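Local coordinates for neck appendage protein (Bacillus phage GA-1, PDB 3GUD), which carries at its C-terminus an intramolecular chaperone, the part described here, that mediates folding of a triple beta-helix, at the interface of chains A and B. Sequence-based numbering; all coordinates share one arbitrary frame. Chains: chain A/B, Neck appendage protein.

Contact 1: the interface of chains A and B. Residues chain A 27, 42-45; chain B 13, 16, 65-67, 104.
The side chains of A:Phe45 and B:Tyr66 cross at about a right angle, their ring planes inclined by about 29°, with CE1 of A:Phe45 3.7 Å from CB of B:Tyr66. Nearer the ring tip the two are modelled too tightly for the spacing to be trusted. B:Val16 backs this centre: its CG1 sits over the middle of the B:Tyr66 ring and lies 3.7 Å from CZ of A:Phe45. A:Tyr43 runs alongside B:Tyr66, pointing the same way, and one face of its own ring is covered by the amide NE2 of A:Gln27. With CG between its backbone N and carbonyl carbon (chi1 90°), that side chain runs straight out to the polar rim, where its OE1 takes a bond from the backbone N of B:Ser13 at 2.7 Å, the donor standing above the amide carbonyl plane. B:Glu104 bends at chi2 (87°) to set its carboxylate, nearly parallel, above the rim of the A:Phe45 ring. Backbone N of A:Phe45 gives a hydrogen bond to OE1 of B:Glu104 at 3.0 Å, and a water joins that same OE1 to the A:Phe45 carbonyl. Farther out, N of A:Tyr43 bonds O of B:Asp65 at 2.6 Å. Together these contacts probably help hold neighbouring subunits of the three-copy assembly in register.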
loop_
_atom_site.group_PDB
_atom_site.type_symbol
_atom_site.label_atom_id
_atom_site.label_comp_id
_atom_site.label_asym_id
_atom_site.label_seq_id
_atom_site.Cartn_x
_atom_site.Cartn_y
_atom_site.Cartn_z
ATOM N N GLN A 27 -16.228 0.660 8.003
ATOM C CA GLN A 27 -15.404 0.703 9.200
ATOM C C GLN A 27 -15.912 -0.410 10.095
ATOM O O GLN A 27 -17.103 -0.705 10.116
ATOM C CB GLN A 27 -15.436 2.073 9.889
ATOM C CG GLN A 27 -16.519 2.272 10.940
ATOM C CD GLN A 27 -16.493 3.681 11.540
ATOM O OE1 GLN A 27 -16.228 4.661 10.846
ATOM N NE2 GLN A 27 -16.767 3.780 12.835
ATOM N N ARG A 42 -9.434 -0.257 18.259
ATOM C CA ARG A 42 -9.388 0.738 17.185
ATOM C C ARG A 42 -10.321 0.438 16.030
ATOM O O ARG A 42 -10.652 -0.713 15.757
ATOM C CB ARG A 42 -7.979 0.822 16.620
ATOM C CG ARG A 42 -6.938 0.613 17.652
ATOM C CD ARG A 42 -5.662 0.079 17.062
ATOM N NE ARG A 42 -4.583 0.329 18.006
ATOM C CZ ARG A 42 -3.912 1.474 18.069
ATOM N NH1 ARG A 42 -2.949 1.642 18.973
ATOM N NH2 ARG A 42 -4.197 2.446 17.212
ATOM N N TYR A 43 -10.722 1.487 15.330
ATOM C CA TYR A 43 -11.450 1.309 14.087
ATOM C C TYR A 43 -10.476 1.172 12.908
ATOM O O TYR A 43 -9.469 1.882 12.839
ATOM C CB TYR A 43 -12.417 2.466 13.869
ATOM C CG TYR A 43 -13.785 2.226 14.450
ATOM C CD1 TYR A 43 -14.636 1.282 13.888
ATOM C CD2 TYR A 43 -14.238 2.947 15.553
ATOM C CE1 TYR A 43 -15.901 1.056 14.404
ATOM C CE2 TYR A 43 -15.506 2.732 16.080
ATOM C CZ TYR A 43 -16.337 1.781 15.499
ATOM O OH TYR A 43 -17.603 1.546 16.002
ATOM N N HIS A 44 -10.768 0.229 12.011
ATOM C CA HIS A 44 -10.049 0.088 10.740
ATOM C C HIS A 44 -11.000 0.321 9.578
ATOM O O HIS A 44 -12.183 0.011 9.669
ATOM C CB HIS A 44 -9.401 -1.290 10.599
ATOM C CG HIS A 44 -8.372 -1.579 11.639
ATOM N ND1 HIS A 44 -8.179 -2.841 12.173
ATOM C CD2 HIS A 44 -7.486 -0.774 12.268
ATOM C CE1 HIS A 44 -7.220 -2.797 13.070
ATOM N NE2 HIS A 44 -6.776 -1.551 13.150
ATOM N N PHE A 45 -10.479 0.872 8.489
ATOM C CA PHE A 45 -11.300 1.201 7.331
ATOM C C PHE A 45 -10.877 0.336 6.159
ATOM O O PHE A 45 -9.686 0.121 5.948
ATOM C CB PHE A 45 -11.135 2.679 6.954
ATOM C CG PHE A 45 -11.159 3.624 8.132
ATOM C CD1 PHE A 45 -10.165 4.576 8.292
ATOM C CD2 PHE A 45 -12.165 3.560 9.077
ATOM C CE1 PHE A 45 -10.181 5.445 9.367
ATOM C CE2 PHE A 45 -12.176 4.426 10.152
ATOM C CZ PHE A 45 -11.182 5.370 10.288
ATOM N N SER B 13 -17.857 6.391 9.520
ATOM C CA SER B 13 -18.172 7.591 10.293
ATOM C C SER B 13 -17.954 8.862 9.475
ATOM O O SER B 13 -17.012 8.952 8.674
ATOM C CB SER B 13 -17.315 7.621 11.568
ATOM O OG SER B 13 -17.614 8.735 12.381
ATOM N N VAL B 16 -15.396 11.289 11.254
ATOM C CA VAL B 16 -14.086 10.776 10.833
ATOM C C VAL B 16 -13.703 11.252 9.431
ATOM O O VAL B 16 -12.637 11.831 9.230
ATOM C CB VAL B 16 -14.053 9.243 10.857
ATOM C CG1 VAL B 16 -12.703 8.721 10.368
ATOM C CG2 VAL B 16 -14.343 8.749 12.258
ATOM N N ASP B 65 -7.095 6.120 17.360
ATOM C CA ASP B 65 -8.204 5.168 17.521
ATOM C C ASP B 65 -8.592 4.440 16.224
ATOM O O ASP B 65 -9.088 3.299 16.246
ATOM C CB ASP B 65 -9.416 5.888 18.120
ATOM C CG ASP B 65 -9.157 6.404 19.537
ATOM O OD1 ASP B 65 -8.068 6.138 20.097
ATOM O OD2 ASP B 65 -10.051 7.078 20.088
ATOM N N TYR B 66 -8.346 5.127 15.109
ATOM C CA TYR B 66 -8.529 4.602 13.760
ATOM C C TYR B 66 -7.265 4.026 13.146
ATOM O O TYR B 66 -7.243 3.682 11.974
ATOM C CB TYR B 66 -9.099 5.696 12.864
ATOM C CG TYR B 66 -10.518 5.974 13.244
ATOM C CD1 TYR B 66 -10.852 7.065 14.025
ATOM C CD2 TYR B 66 -11.517 5.089 12.882
ATOM C CE1 TYR B 66 -12.164 7.287 14.392
ATOM C CE2 TYR B 66 -12.823 5.299 13.234
ATOM C CZ TYR B 66 -13.153 6.389 13.989
ATOM O OH TYR B 66 -14.480 6.568 14.331
ATOM N N GLY B 67 -6.218 3.902 13.947
ATOM C CA GLY B 67 -4.962 3.348 13.473
ATOM C C GLY B 67 -4.350 4.108 12.306
ATOM O O GLY B 67 -3.765 3.510 11.411
ATOM N N GLU B 104 -3.938 2.261 6.053
ATOM C CA GLU B 104 -5.180 2.712 6.653
ATOM C C GLU B 104 -5.477 4.146 6.179
ATOM O O GLU B 104 -6.632 4.499 5.945
ATOM C CB GLU B 104 -5.101 2.605 8.180
ATOM C CG GLU B 104 -6.374 2.978 8.920
ATOM C CD GLU B 104 -7.347 1.824 9.086
ATOM O OE1 GLU B 104 -7.482 0.984 8.162
ATOM O OE2 GLU B 104 -7.999 1.784 10.152
HETATM O O HOH W 1 -7.504 -1.599 7.381
#

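Contact 2: the interface of chains A and B. Residues chain A 28-30, 47-48; chain B 4-7, 9.
One face of the A:Tyr28 ring is covered by the alkyl chain of B:Lys6, whose CD lies 3.5 Å from the ring centroid in a CH-pi contact, displaced toward the CD1-CE1 rim. The lysine is extended beyond CG, so successive methylenes follow that rim toward the phenol end, where its terminal amine NZ makes a weak hydrogen bond to the hydroxyl OH of A:Tyr28 at 3.4 Å. The tyrosine has CG between its backbone N and carbonyl carbon (chi1 48°), which turns the ring toward B:Lys6. At the root of the ring, CB of A:Tyr28 packs on CG1 of B:Ile9 at 3.7 Å. B:Ile9 then meets A:Ile48 tip to tip, CD1 to CD1 at 3.7 Å, and A:Ile48 and B:Arg4 run antiparallel beside each other. Alongside, strand 26-30 of chain A pairs antiparallel with strand 6-7 of chain B, the N-terminal segment of one subunit extending its neighbour's sheet. A:Lys29 and B:Thr7 exchange backbone bonds: N of A:Lys29 gives to O of B:Thr7 at 2.8 Å, and N of B:Thr7 gives to O of A:Lys29 at 2.7 Å. Beside the latter bond, the methyl CG2 of B:Thr7 lies 3.2 Å from O of A:Lys29.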
loop_
_atom_site.group_PDB
_atom_site.type_symbol
_atom_site.label_atom_id
_atom_site.label_comp_id
_atom_site.label_asym_id
_atom_site.label_seq_id
_atom_site.Cartn_x
_atom_site.Cartn_y
_atom_site.Cartn_z
ATOM N N TYR A 28 -14.989 -1.060 10.792
ATOM C CA TYR A 28 -15.296 -2.240 11.599
ATOM C C TYR A 28 -14.178 -2.455 12.621
ATOM O O TYR A 28 -13.116 -1.838 12.543
ATOM C CB TYR A 28 -15.429 -3.482 10.702
ATOM C CG TYR A 28 -14.285 -3.612 9.713
ATOM C CD1 TYR A 28 -13.097 -4.251 10.066
ATOM C CD2 TYR A 28 -14.376 -3.063 8.435
ATOM C CE1 TYR A 28 -12.033 -4.351 9.157
ATOM C CE2 TYR A 28 -13.325 -3.159 7.526
ATOM C CZ TYR A 28 -12.158 -3.803 7.888
ATOM O OH TYR A 28 -11.112 -3.900 6.984
ATOM N N LYS A 29 -14.411 -3.327 13.586
ATOM C CA LYS A 29 -13.368 -3.642 14.543
ATOM C C LYS A 29 -13.130 -5.136 14.453
ATOM O O LYS A 29 -14.017 -5.874 14.037
ATOM C CB LYS A 29 -13.762 -3.203 15.964
ATOM C CG LYS A 29 -13.838 -1.691 16.142
ATOM C CD LYS A 29 -13.851 -1.264 17.623
ATOM C CE LYS A 29 -14.329 0.180 17.763
ATOM N NZ LYS A 29 -13.933 0.818 19.031
ATOM N N PHE A 30 -11.931 -5.580 14.800
ATOM C CA PHE A 30 -11.620 -6.994 14.727
ATOM C C PHE A 30 -12.144 -7.680 15.975
ATOM O O PHE A 30 -11.860 -7.246 17.092
ATOM C CB PHE A 30 -10.107 -7.212 14.611
ATOM C CG PHE A 30 -9.560 -7.031 13.211
ATOM C CD1 PHE A 30 -9.334 -8.129 12.395
ATOM C CD2 PHE A 30 -9.257 -5.767 12.719
ATOM C CE1 PHE A 30 -8.825 -7.965 11.115
ATOM C CE2 PHE A 30 -8.745 -5.599 11.440
ATOM C CZ PHE A 30 -8.529 -6.696 10.642
ATOM N N VAL A 47 -12.314 -2.529 2.653
ATOM C CA VAL A 47 -13.314 -3.282 1.911
ATOM C C VAL A 47 -13.513 -4.631 2.593
ATOM O O VAL A 47 -12.753 -4.985 3.497
ATOM C CB VAL A 47 -12.904 -3.469 0.422
ATOM C CG1 VAL A 47 -13.061 -2.162 -0.339
ATOM C CG2 VAL A 47 -11.479 -3.972 0.324
ATOM N N ILE A 48 -14.536 -5.374 2.177
ATOM C CA ILE A 48 -14.817 -6.678 2.772
ATOM C C ILE A 48 -14.907 -7.779 1.712
ATOM O O ILE A 48 -15.790 -7.756 0.862
ATOM C CB ILE A 48 -16.110 -6.637 3.614
ATOM C CG1 ILE A 48 -15.906 -5.770 4.861
ATOM C CG2 ILE A 48 -16.551 -8.049 4.000
ATOM C CD1 ILE A 48 -17.143 -5.642 5.715
ATOM N N ARG B 4 -15.764 -13.494 8.147
ATOM C CA ARG B 4 -15.596 -12.289 8.958
ATOM C C ARG B 4 -15.208 -12.532 10.428
ATOM O O ARG B 4 -15.967 -13.096 11.245
ATOM C CB ARG B 4 -16.655 -11.201 8.700
ATOM C CG ARG B 4 -16.020 -10.220 7.708
ATOM C CD ARG B 4 -14.777 -10.936 7.093
ATOM N NE ARG B 4 -13.878 -10.128 6.255
ATOM C CZ ARG B 4 -12.682 -10.551 5.835
ATOM N NH1 ARG B 4 -11.884 -9.778 5.073
ATOM N NH2 ARG B 4 -12.267 -11.748 6.232
ATOM N N HIS B 5 -13.949 -12.169 10.687
ATOM C CA HIS B 5 -13.358 -12.070 12.013
ATOM C C HIS B 5 -13.576 -10.632 12.506
ATOM O O HIS B 5 -12.867 -10.149 13.393
ATOM C CB HIS B 5 -11.862 -12.414 11.929
ATOM C CG HIS B 5 -11.602 -13.794 11.412
ATOM N ND1 HIS B 5 -10.389 -14.445 11.562
ATOM C CD2 HIS B 5 -12.406 -14.666 10.764
ATOM C CE1 HIS B 5 -10.461 -15.642 11.014
ATOM N NE2 HIS B 5 -11.683 -15.804 10.521
ATOM N N LYS B 6 -14.595 -9.984 11.929
ATOM C CA LYS B 6 -14.885 -8.566 12.136
ATOM C C LYS B 6 -16.200 -8.283 12.888
ATOM O O LYS B 6 -17.053 -9.153 13.023
ATOM C CB LYS B 6 -14.841 -7.821 10.798
ATOM C CG LYS B 6 -13.428 -7.657 10.295
ATOM C CD LYS B 6 -13.357 -7.173 8.864
ATOM C CE LYS B 6 -11.956 -7.417 8.287
ATOM N NZ LYS B 6 -11.853 -7.172 6.813
ATOM N N THR B 7 -16.344 -7.062 13.398
ATOM C CA THR B 7 -17.526 -6.660 14.160
ATOM C C THR B 7 -17.655 -5.148 14.097
ATOM O O THR B 7 -16.945 -4.496 13.327
ATOM C CB THR B 7 -17.428 -7.095 15.637
ATOM O OG1 THR B 7 -18.620 -6.720 16.336
ATOM C CG2 THR B 7 -16.234 -6.441 16.318
ATOM N N ILE B 9 -19.356 -3.444 12.627
ATOM C CA ILE B 9 -19.221 -3.288 11.196
ATOM C C ILE B 9 -20.271 -2.305 10.687
ATOM O O ILE B 9 -21.449 -2.373 11.062
ATOM C CB ILE B 9 -19.369 -4.649 10.513
ATOM C CG1 ILE B 9 -18.626 -4.668 9.182
ATOM C CG2 ILE B 9 -20.830 -4.984 10.351
ATOM C CD1 ILE B 9 -19.187 -3.692 8.169
#

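Contact 3: the interface of chains A and B. Residues chain A 24-27, 45; chain B 10-12, 107, 110-111, 114.
A:Phe25 reaches from its loop onto helix 102-120 of chain B. Its CB packs against the tip of B:Ile12, 3.8 Å from CD1. The ring follows with CG anti to the carbonyl carbon (chi1 -65°), which sends it toward the helix: CD2 comes within 3.5 Å of CA of B:Ala111, while CE2 has the carbonyl O of B:Met110 at the ring's edge, in plane, at 3.7 Å. On the other side of the ring, CE1 lies 3.9 Å from CZ3 of B:Trp107, whose indole is turned edge-to-face with the phenyl, planes 58° apart. B:Arg114 comes over the phenyl face opposite the indole, its NE 3.6 Å from the centroid in a cation-pi contact and its guanidinium tilted 32° from the ring. CZ, at the tip, lies under this NE. The ring is wedged between arginine and tryptophan; its spacing to CD of B:Arg114 is too short to trust. B:Ile12 also lays CG1 along the backbone of A:Tyr26. Nearby the main chains pair: N of A:Gln27 bonds O of B:Ala10 at 2.6 Å, and N of B:Ala10 bonds O of A:Gln27 at 2.8 Å. The site joins the start of strand 26-30 in chain A to strand 9-10 and the C-terminal helix of chain B.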
loop_
_atom_site.group_PDB
_atom_site.type_symbol
_atom_site.label_atom_id
_atom_site.label_comp_id
_atom_site.label_asym_id
_atom_site.label_seq_id
_atom_site.Cartn_x
_atom_site.Cartn_y
_atom_site.Cartn_z
ATOM N N LYS A 24 -18.386 -1.848 -1.542
ATOM C CA LYS A 24 -18.583 -0.815 -0.512
ATOM C C LYS A 24 -17.373 -0.666 0.415
ATOM O O LYS A 24 -16.631 -1.617 0.629
ATOM C CB LYS A 24 -19.826 -1.120 0.345
ATOM C CG LYS A 24 -21.143 -1.363 -0.409
ATOM C CD LYS A 24 -22.310 -1.526 0.576
ATOM C CE LYS A 24 -23.527 -2.259 -0.024
ATOM N NZ LYS A 24 -23.551 -3.741 0.226
ATOM N N PHE A 25 -17.174 0.528 0.965
ATOM C CA PHE A 25 -16.192 0.720 2.030
ATOM C C PHE A 25 -16.873 0.665 3.411
ATOM O O PHE A 25 -17.968 1.214 3.591
ATOM C CB PHE A 25 -15.471 2.065 1.883
ATOM C CG PHE A 25 -14.615 2.183 0.655
ATOM C CD1 PHE A 25 -14.112 1.057 0.028
ATOM C CD2 PHE A 25 -14.285 3.437 0.151
ATOM C CE1 PHE A 25 -13.313 1.177 -1.098
ATOM C CE2 PHE A 25 -13.488 3.568 -0.969
ATOM C CZ PHE A 25 -13.004 2.439 -1.599
ATOM N N TYR A 26 -16.210 0.020 4.380
ATOM C CA TYR A 26 -16.706 -0.114 5.759
ATOM C C TYR A 26 -15.710 0.348 6.818
ATOM O O TYR A 26 -14.505 0.410 6.575
ATOM C CB TYR A 26 -17.011 -1.575 6.072
ATOM C CG TYR A 26 -18.099 -2.193 5.240
ATOM C CD1 TYR A 26 -19.410 -2.226 5.690
ATOM C CD2 TYR A 26 -17.809 -2.758 4.009
ATOM C CE1 TYR A 26 -20.392 -2.793 4.933
ATOM C CE2 TYR A 26 -18.788 -3.327 3.246
ATOM C CZ TYR A 26 -20.072 -3.342 3.710
ATOM O OH TYR A 26 -21.037 -3.919 2.935
ATOM N N GLN A 27 -16.228 0.660 8.003
ATOM C CA GLN A 27 -15.404 0.703 9.200
ATOM C C GLN A 27 -15.912 -0.410 10.095
ATOM O O GLN A 27 -17.103 -0.705 10.116
ATOM C CB GLN A 27 -15.436 2.073 9.889
ATOM C CG GLN A 27 -16.519 2.272 10.940
ATOM C CD GLN A 27 -16.493 3.681 11.540
ATOM O OE1 GLN A 27 -16.228 4.661 10.846
ATOM N NE2 GLN A 27 -16.767 3.780 12.835
ATOM N N PHE A 45 -10.479 0.872 8.489
ATOM C CA PHE A 45 -11.300 1.201 7.331
ATOM C C PHE A 45 -10.877 0.336 6.159
ATOM O O PHE A 45 -9.686 0.121 5.948
ATOM C CB PHE A 45 -11.135 2.679 6.954
ATOM C CG PHE A 45 -11.159 3.624 8.132
ATOM C CD1 PHE A 45 -10.165 4.576 8.292
ATOM C CD2 PHE A 45 -12.165 3.560 9.077
ATOM C CE1 PHE A 45 -10.181 5.445 9.367
ATOM C CE2 PHE A 45 -12.176 4.426 10.152
ATOM C CZ PHE A 45 -11.182 5.370 10.288
ATOM N N ALA B 10 -19.836 -1.368 9.852
ATOM C CA ALA B 10 -20.732 -0.328 9.384
ATOM C C ALA B 10 -20.043 0.579 8.394
ATOM O O ALA B 10 -18.826 0.531 8.238
ATOM C CB ALA B 10 -21.243 0.484 10.554
ATOM N N PRO B 11 -20.824 1.410 7.709
ATOM C CA PRO B 11 -20.224 2.387 6.806
ATOM C C PRO B 11 -19.378 3.370 7.605
ATOM O O PRO B 11 -19.459 3.405 8.832
ATOM C CB PRO B 11 -21.439 3.070 6.181
ATOM C CG PRO B 11 -22.547 2.051 6.307
ATOM C CD PRO B 11 -22.292 1.393 7.622
ATOM N N ILE B 12 -18.569 4.158 6.915
ATOM C CA ILE B 12 -17.559 4.966 7.584
ATOM C C ILE B 12 -18.111 6.253 8.219
ATOM O O ILE B 12 -18.747 7.078 7.554
ATOM C CB ILE B 12 -16.374 5.267 6.627
ATOM C CG1 ILE B 12 -15.715 3.953 6.187
ATOM C CG2 ILE B 12 -15.359 6.227 7.282
ATOM C CD1 ILE B 12 -14.830 4.085 4.981
ATOM N N TRP B 107 -6.948 4.087 2.525
ATOM C CA TRP B 107 -8.349 3.709 2.602
ATOM C C TRP B 107 -9.220 4.949 2.898
ATOM O O TRP B 107 -10.079 5.323 2.097
ATOM C CB TRP B 107 -8.577 2.645 3.686
ATOM C CG TRP B 107 -8.424 1.181 3.276
ATOM C CD1 TRP B 107 -7.892 0.173 4.041
ATOM C CD2 TRP B 107 -8.827 0.567 2.033
ATOM N NE1 TRP B 107 -7.936 -1.017 3.352
ATOM C CE2 TRP B 107 -8.501 -0.805 2.120
ATOM C CE3 TRP B 107 -9.414 1.045 0.854
ATOM C CZ2 TRP B 107 -8.751 -1.709 1.064
ATOM C CZ3 TRP B 107 -9.658 0.145 -0.195
ATOM C CH2 TRP B 107 -9.325 -1.212 -0.078
ATOM N N MET B 110 -9.412 7.404 0.138
ATOM C CA MET B 110 -10.258 6.980 -0.973
ATOM C C MET B 110 -11.748 6.914 -0.642
ATOM O O MET B 110 -12.587 7.114 -1.516
ATOM C CB MET B 110 -9.771 5.645 -1.508
ATOM C CG MET B 110 -8.409 5.770 -2.143
ATOM S SD MET B 110 -7.845 4.237 -2.834
ATOM C CE MET B 110 -8.154 3.152 -1.456
ATOM N N ALA B 111 -12.080 6.630 0.616
ATOM C CA ALA B 111 -13.471 6.705 1.074
ATOM C C ALA B 111 -13.950 8.153 1.073
ATOM O O ALA B 111 -15.118 8.436 0.790
ATOM C CB ALA B 111 -13.614 6.101 2.465
ATOM N N ARG B 114 -14.478 9.239 -2.412
ATOM C CA ARG B 114 -15.686 8.612 -2.913
ATOM C C ARG B 114 -16.889 9.486 -2.597
ATOM O O ARG B 114 -17.747 9.703 -3.452
ATOM C CB ARG B 114 -15.881 7.247 -2.274
ATOM C CG ARG B 114 -15.675 6.114 -3.217
ATOM C CD ARG B 114 -15.482 4.855 -2.437
ATOM N NE ARG B 114 -15.457 3.689 -3.310
ATOM C CZ ARG B 114 -16.328 2.683 -3.247
ATOM N NH1 ARG B 114 -17.296 2.690 -2.336
ATOM N NH2 ARG B 114 -16.223 1.660 -4.086
#

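The three contacts form one continuous interface: the C-alpha centres of contact 1 and contact 3 are about 9 Å apart, and contact 2 lies about 11 Å from each. A:Gln27 and A:Phe45 belong to both contact 1 and contact 3. Strand 26-30 of chain A runs through all three, while the N-terminal strands 6-7 and 9-10 of chain B pair with it in contacts 2 and 3. Helix 102-120 of chain B serves contacts 1 and 3. Since the interface is not an exact two-fold, one face of each subunit meets a different face of the next, as suits the three-copy assembly and a trimeric triple beta-helix.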